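PDB 4FAJ: PrgZ from Enterococcus faecalis, which binds peptide pheromone outside the cell as a membrane-anchored receptor of the solute-binding protein 5 family, probably passing it on for peptide import. Local coordinates for residues A[414-419]-A[446-451]; A[543-548]-A[559-564]. All coordinates share one frame; numbering follows the deposited sequence. Where two conformers were deposited one is given.

Interaction 1: residues A[414-419]-A[446-451]; sequences DLLVSD and TPIPAN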
loop_
_atom_site.group_PDB
_atom_site.type_symbol
_atom_site.label_atom_id
_atom_site.label_comp_id
_atom_site.label_asym_id
_atom_site.label_seq_id
_atom_site.Cartn_x
_atom_site.Cartn_y
_atom_site.Cartn_z
ATOM N N ASP A 414 -1.124 -17.462 17.178
ATOM C CA ASP A 414 -2.315 -16.833 16.640
ATOM C C ASP A 414 -2.020 -16.143 15.305
ATOM O O ASP A 414 -0.951 -15.557 15.129
ATOM C CB ASP A 414 -2.878 -15.805 17.611
ATOM C CG ASP A 414 -4.165 -15.207 17.102
ATOM O OD1 ASP A 414 -5.134 -15.977 16.962
ATOM O OD2 ASP A 414 -4.190 -13.992 16.795
ATOM N N LEU A 415 -2.985 -16.216 14.388
ATOM C CA LEU A 415 -2.875 -15.629 13.062
ATOM C C LEU A 415 -4.006 -14.617 12.833
ATOM O O LEU A 415 -5.176 -14.997 12.692
ATOM C CB LEU A 415 -2.932 -16.737 12.002
ATOM C CG LEU A 415 -2.919 -16.312 10.531
ATOM C CD1 LEU A 415 -1.782 -15.328 10.245
ATOM C CD2 LEU A 415 -2.813 -17.535 9.632
ATOM N N LEU A 416 -3.653 -13.336 12.803
ATOM C CA LEU A 416 -4.609 -12.264 12.523
ATOM C C LEU A 416 -4.882 -12.148 11.028
ATOM O O LEU A 416 -3.954 -12.151 10.209
ATOM C CB LEU A 416 -4.101 -10.908 13.035
ATOM C CG LEU A 416 -4.139 -10.628 14.533
ATOM C CD1 LEU A 416 -3.753 -9.171 14.802
ATOM C CD2 LEU A 416 -5.515 -10.963 15.125
ATOM N N VAL A 417 -6.158 -12.032 10.684
ATOM C CA VAL A 417 -6.579 -11.840 9.314
ATOM C C VAL A 417 -7.757 -10.874 9.277
ATOM O O VAL A 417 -8.496 -10.733 10.254
ATOM C CB VAL A 417 -6.993 -13.173 8.645
ATOM C CG1 VAL A 417 -5.844 -14.183 8.680
ATOM C CG2 VAL A 417 -8.254 -13.763 9.306
ATOM N N SER A 418 -7.914 -10.209 8.140
ATOM C CA SER A 418 -9.090 -9.384 7.878
ATOM C C SER A 418 -10.338 -10.281 7.857
ATOM O O SER A 418 -10.251 -11.454 7.496
ATOM C CB SER A 418 -8.915 -8.658 6.552
ATOM O OG SER A 418 -10.101 -7.962 6.185
ATOM N N ASP A 419 -11.494 -9.760 8.267
ATOM C CA ASP A 419 -12.688 -10.620 8.377
ATOM C C ASP A 419 -13.483 -10.816 7.066
ATOM O O ASP A 419 -14.596 -11.341 7.094
ATOM C CB ASP A 419 -13.597 -10.179 9.538
ATOM C CG ASP A 419 -14.055 -8.744 9.427
ATOM O OD1 ASP A 419 -13.734 -8.076 8.424
ATOM O OD2 ASP A 419 -14.742 -8.282 10.364
ATOM N N THR A 446 -7.738 -15.599 13.745
ATOM C CA THR A 446 -8.562 -14.556 14.362
ATOM C C THR A 446 -8.919 -13.484 13.325
ATOM O O THR A 446 -8.116 -12.592 13.055
ATOM C CB THR A 446 -7.847 -13.920 15.562
ATOM O OG1 THR A 446 -7.442 -14.957 16.468
ATOM C CG2 THR A 446 -8.769 -12.924 16.274
ATOM N N PRO A 447 -10.115 -13.591 12.719
ATOM C CA PRO A 447 -10.580 -12.568 11.786
ATOM C C PRO A 447 -11.083 -11.322 12.501
ATOM O O PRO A 447 -11.946 -11.419 13.394
ATOM C CB PRO A 447 -11.744 -13.253 11.052
ATOM C CG PRO A 447 -11.708 -14.682 11.466
ATOM C CD PRO A 447 -11.057 -14.724 12.786
ATOM N N ILE A 448 -10.569 -10.162 12.098
ATOM C CA ILE A 448 -10.935 -8.898 12.711
ATOM C C ILE A 448 -11.190 -7.805 11.676
ATOM O O ILE A 448 -10.705 -7.886 10.532
ATOM C CB ILE A 448 -9.851 -8.403 13.727
ATOM C CG1 ILE A 448 -8.446 -8.451 13.116
ATOM C CG2 ILE A 448 -9.888 -9.243 15.003
ATOM C CD1 ILE A 448 -7.394 -7.773 13.969
ATOM N N PRO A 449 -11.959 -6.774 12.072
ATOM C CA PRO A 449 -12.182 -5.611 11.219
ATOM C C PRO A 449 -10.897 -4.844 10.912
ATOM O O PRO A 449 -9.959 -4.857 11.706
ATOM C CB PRO A 449 -13.126 -4.738 12.050
ATOM C CG PRO A 449 -13.730 -5.639 13.025
ATOM C CD PRO A 449 -12.689 -6.648 13.346
ATOM N N ALA A 450 -10.897 -4.145 9.787
ATOM C CA ALA A 450 -9.709 -3.466 9.280
ATOM C C ALA A 450 -9.159 -2.404 10.231
ATOM O O ALA A 450 -7.951 -2.336 10.424
ATOM C CB ALA A 450 -9.998 -2.851 7.907
ATOM N N ASN A 451 -10.026 -1.584 10.823
ATOM C CA ASN A 451 -9.547 -0.549 11.754
ATOM C C ASN A 451 -8.884 -1.134 13.006
ATOM O O ASN A 451 -7.885 -0.601 13.476
ATOM C CB ASN A 451 -10.650 0.462 12.120
ATOM C CG ASN A 451 -11.777 -0.138 12.931
ATOM O OD1 ASN A 451 -12.129 -1.312 12.788
ATOM N ND2 ASN A 451 -12.366 0.683 13.791
#

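Interaction 2: residues A[543-548]-A[559-564]; sequences IKNVLM and KMRIEK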
loop_
_atom_site.group_PDB
_atom_site.type_symbol
_atom_site.label_atom_id
_atom_site.label_comp_id
_atom_site.label_asym_id
_atom_site.label_seq_id
_atom_site.Cartn_x
_atom_site.Cartn_y
_atom_site.Cartn_z
ATOM N N ILE A 543 -18.653 0.722 -18.689
ATOM C CA ILE A 543 -17.621 1.495 -17.995
ATOM C C ILE A 543 -16.405 1.684 -18.888
ATOM O O ILE A 543 -15.772 0.705 -19.279
ATOM C CB ILE A 543 -17.131 0.792 -16.693
ATOM C CG1 ILE A 543 -18.299 0.505 -15.738
ATOM C CG2 ILE A 543 -16.034 1.617 -16.000
ATOM C CD1 ILE A 543 -19.230 1.638 -15.532
ATOM N N LYS A 544 -16.068 2.939 -19.178
ATOM C CA LYS A 544 -14.916 3.254 -20.016
ATOM C C LYS A 544 -13.890 4.135 -19.315
ATOM O O LYS A 544 -14.228 4.931 -18.430
ATOM C CB LYS A 544 -15.342 3.990 -21.291
ATOM C CG LYS A 544 -16.489 3.372 -22.060
ATOM C CD LYS A 544 -16.160 2.021 -22.628
ATOM C CE LYS A 544 -17.390 1.448 -23.331
ATOM N NZ LYS A 544 -17.136 0.089 -23.849
ATOM N N ASN A 545 -12.635 3.961 -19.723
ATOM C CA ASN A 545 -11.540 4.873 -19.407
ATOM C C ASN A 545 -11.187 5.014 -17.935
ATOM O O ASN A 545 -10.822 6.092 -17.493
ATOM C CB ASN A 545 -11.818 6.260 -19.985
ATOM C CG ASN A 545 -10.559 6.937 -20.469
ATOM O OD1 ASN A 545 -9.543 6.282 -20.675
ATOM N ND2 ASN A 545 -10.619 8.248 -20.668
ATOM N N VAL A 546 -11.283 3.923 -17.190
ATOM C CA VAL A 546 -10.806 3.892 -15.816
ATOM C C VAL A 546 -9.341 3.480 -15.884
ATOM O O VAL A 546 -9.017 2.497 -16.538
ATOM C CB VAL A 546 -11.580 2.885 -14.987
ATOM C CG1 VAL A 546 -10.940 2.728 -13.636
ATOM C CG2 VAL A 546 -13.052 3.337 -14.872
ATOM N N LEU A 547 -8.468 4.217 -15.203
ATOM C CA LEU A 547 -7.046 3.886 -15.173
ATOM C C LEU A 547 -6.795 2.959 -13.968
ATOM O O LEU A 547 -7.152 3.295 -12.848
ATOM C CB LEU A 547 -6.214 5.160 -15.052
ATOM C CG LEU A 547 -5.096 5.384 -16.046
ATOM C CD1 LEU A 547 -5.669 5.405 -17.469
ATOM C CD2 LEU A 547 -4.368 6.688 -15.734
ATOM N N MET A 548 -6.206 1.796 -14.209
ATOM C CA MET A 548 -5.876 0.846 -13.145
ATOM C C MET A 548 -4.348 0.745 -13.040
ATOM O O MET A 548 -3.687 0.550 -14.050
ATOM C CB MET A 548 -6.482 -0.518 -13.470
ATOM C CG MET A 548 -6.367 -1.550 -12.356
ATOM S SD MET A 548 -7.111 -3.138 -12.801
ATOM C CE MET A 548 -7.043 -3.979 -11.237
ATOM N N LYS A 559 -11.166 10.313 -15.643
ATOM C CA LYS A 559 -11.670 10.388 -17.011
ATOM C C LYS A 559 -12.702 9.292 -17.303
ATOM O O LYS A 559 -13.084 9.079 -18.457
ATOM C CB LYS A 559 -10.509 10.331 -18.008
ATOM C CG LYS A 559 -9.597 11.553 -17.973
ATOM C CD LYS A 559 -8.554 11.494 -19.103
ATOM C CE LYS A 559 -7.367 12.444 -18.876
ATOM N NZ LYS A 559 -7.453 13.702 -19.680
ATOM N N MET A 560 -13.178 8.628 -16.250
ATOM C CA MET A 560 -14.206 7.591 -16.364
ATOM C C MET A 560 -15.456 8.131 -17.058
ATOM O O MET A 560 -15.834 9.281 -16.838
ATOM C CB MET A 560 -14.575 7.082 -14.967
ATOM C CG MET A 560 -15.665 6.024 -14.897
ATOM S SD MET A 560 -15.928 5.507 -13.182
ATOM C CE MET A 560 -17.209 4.279 -13.409
ATOM N N ARG A 561 -16.088 7.301 -17.885
ATOM C CA ARG A 561 -17.393 7.634 -18.473
ATOM C C ARG A 561 -18.239 6.384 -18.729
ATOM O O ARG A 561 -17.714 5.275 -18.787
ATOM C CB ARG A 561 -17.223 8.431 -19.768
ATOM C CG ARG A 561 -16.672 7.633 -20.931
ATOM C CD ARG A 561 -16.483 8.508 -22.164
ATOM N NE ARG A 561 -16.333 7.689 -23.367
ATOM C CZ ARG A 561 -15.184 7.189 -23.819
ATOM N NH1 ARG A 561 -14.044 7.422 -23.193
ATOM N NH2 ARG A 561 -15.172 6.450 -24.924
ATOM N N ILE A 562 -19.549 6.577 -18.873
ATOM C CA ILE A 562 -20.486 5.491 -19.125
ATOM C C ILE A 562 -20.968 5.618 -20.566
ATOM O O ILE A 562 -21.513 6.652 -20.944
ATOM C CB ILE A 562 -21.706 5.533 -18.168
ATOM C CG1 ILE A 562 -21.271 5.613 -16.702
ATOM C CG2 ILE A 562 -22.599 4.313 -18.376
ATOM C CD1 ILE A 562 -20.346 4.477 -16.263
ATOM N N GLU A 563 -20.750 4.571 -21.360
ATOM C CA GLU A 563 -21.236 4.504 -22.741
ATOM C C GLU A 563 -22.198 3.330 -22.899
ATOM O O GLU A 563 -21.793 2.183 -22.709
ATOM C CB GLU A 563 -20.072 4.287 -23.705
ATOM C CG GLU A 563 -19.210 5.501 -23.983
ATOM C CD GLU A 563 -18.360 5.333 -25.251
ATOM O OE1 GLU A 563 -18.419 4.254 -25.897
ATOM O OE2 GLU A 563 -17.631 6.284 -25.603
ATOM N N LYS A 564 -23.448 3.612 -23.267
ATOM C CA LYS A 564 -24.470 2.575 -23.533
ATOM C C LYS A 564 -24.694 1.599 -22.371
ATOM O O LYS A 564 -25.644 1.739 -21.597
ATOM C CB LYS A 564 -24.125 1.789 -24.804
ATOM C CG LYS A 564 -24.168 2.628 -26.071
ATOM C CD LYS A 564 -23.940 1.773 -27.315
ATOM C CE LYS A 564 -24.154 2.575 -28.597
ATOM N NZ LYS A 564 -25.593 2.904 -28.818
HETATM O O HOH W 1 -9.624 7.699 -15.469
#

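Interaction 1: residues A[414-419]-A[446-451]
Thr-446, Ile-448 and Asp-419 lose the most surface where strands 412-418 and 442-448 run side by side in parallel. Thr-446 is held at three points. Its backbone N gives a nearly straight bond, 172° at the hydrogen, to Leu-415 O. Thr-446 O takes the N-H of Val-417 N at 3.1 Å, from above the carbonyl plane. Thr-446 OG1 donates to the syn lone pair of Asp-414 OD1 at 2.6 Å. The Asp-414 side chain, with CG anti to the backbone N (chi1 -176°), crosses that of Thr-446 at about a right angle. Thr-444 OG1 also bonds this carboxylate oxygen. Thr-446 CB packs on Leu-416 CD2, the two side chains pointing the same way.

Helix 421-437 connects the two parallel strands, a beta-alpha-beta unit, and strand 464-470 pairs with the other edge of 412-418. Ile-448 N donates to Val-417 O at 2.8 Å, nearly along the C=O axis. The side chain of Ile-448 starts away from the neighbouring strand. CG1 sits in the crowded position between backbone N and carbonyl carbon (chi1 49°), and Ile-448 CD1 comes within 3.9 Å of Leu-416 CD2. Phe-453 of helix 450-459 packs on both residues. On the face of Val-417 and Pro-447, Val-417 CG2 meets Pro-447 CB at 3.9 Å.

Asp-419 follows the strand end. Its N makes a weak bond to Ile-448 O, while Asp-419 CB lies 3.9 Å from Pro-447 CB. The carboxylate reaches alongside Pro-449, at the N-cap position of helix 450-459, and OD1 forms a salt bridge with Lys-278. Next to it, Ser-418 packs on an apolar side chain of the bound peptide.

Interaction 2: residues A[543-548]-A[559-564]
Two backbone hydrogen bonds join Lys-544 and Arg-561, the hydrogen-bonded pair of a short antiparallel two-stranded sheet. Lys-544 N reaches Arg-561 O at 2.9 Å, nearly along the C=O axis. Arg-561 N returns a bond of 3.1 Å to Lys-544 O, from above the carbonyl plane. The same oxygen also receives a CA-H...O contact from Met-560.

The side chains of this pair share one face of the sheet. Lys-544 CB lies over the centre of the Arg-561 guanidinium, 4.1 Å above its plane. Further along, Lys-544 bends at chi2 (-65°), and Lys-544 CE lies 3.9 Å from Glu-563 CB. The two side chains cross at about a right angle. On the other face, Ile-543 and Ile-562 lie side by side as a non-hydrogen-bonded pair. The extended side chain of Met-560 brings CE to 3.9 Å from Ile-543 CG2, and its CG packs on Val-546 CG2.

Where the pairing ends, Asn-545 ND2 makes a weak bond to Lys-559 O. A water bridges the backbones here, donating to Asn-545 O and accepting from Lys-559 N.

A salt bridge sets the guanidinium. Arg-561 NE and NH2 both grip Glu-563 OE2 side-on. Arg-561 NH2 lies 2.6 Å from Glu-563 OE2, which is met from above the carboxylate plane. OE2 lies in the guanidinium plane, so the flat group is fixed at one edge. Lys-544 NZ bonds Ser-541 O, and Lys-559 NZ bonds Asp-266, a zinc ligand.

Strand 561-562 is the last strand of the chain, which ends at Lys-564. Met-269 packs on Met-560, and Val-58 at the start of the model packs on Ile-562. Beyond Val-546, strand 547-548 pairs with strand 555-556, and Met-548 touches strand 311-324.

Overall arrangement
The two interactions share no strand or helix. Their centres are 34 Å apart, and their nearest atoms about 18 Å. Interaction 1 is parallel pairing within the large mixed sheet, its two strands connected by helix 421-437, and adjoins the bound peptide. Interaction 2 is antiparallel pairing in a small separate sheet near the chain terminus, farther from the centre of the molecule. Both are only partly buried. Apolar packing supports each, but interaction 2 adds long charged side chains and a bridging water. In interaction 1 a short hydroxyl–carboxylate bond accompanies the backbone bonds. Only interaction 2 borders a zinc site; the Asp-419 side chain of interaction 1 is about 13 Å from a bound zinc.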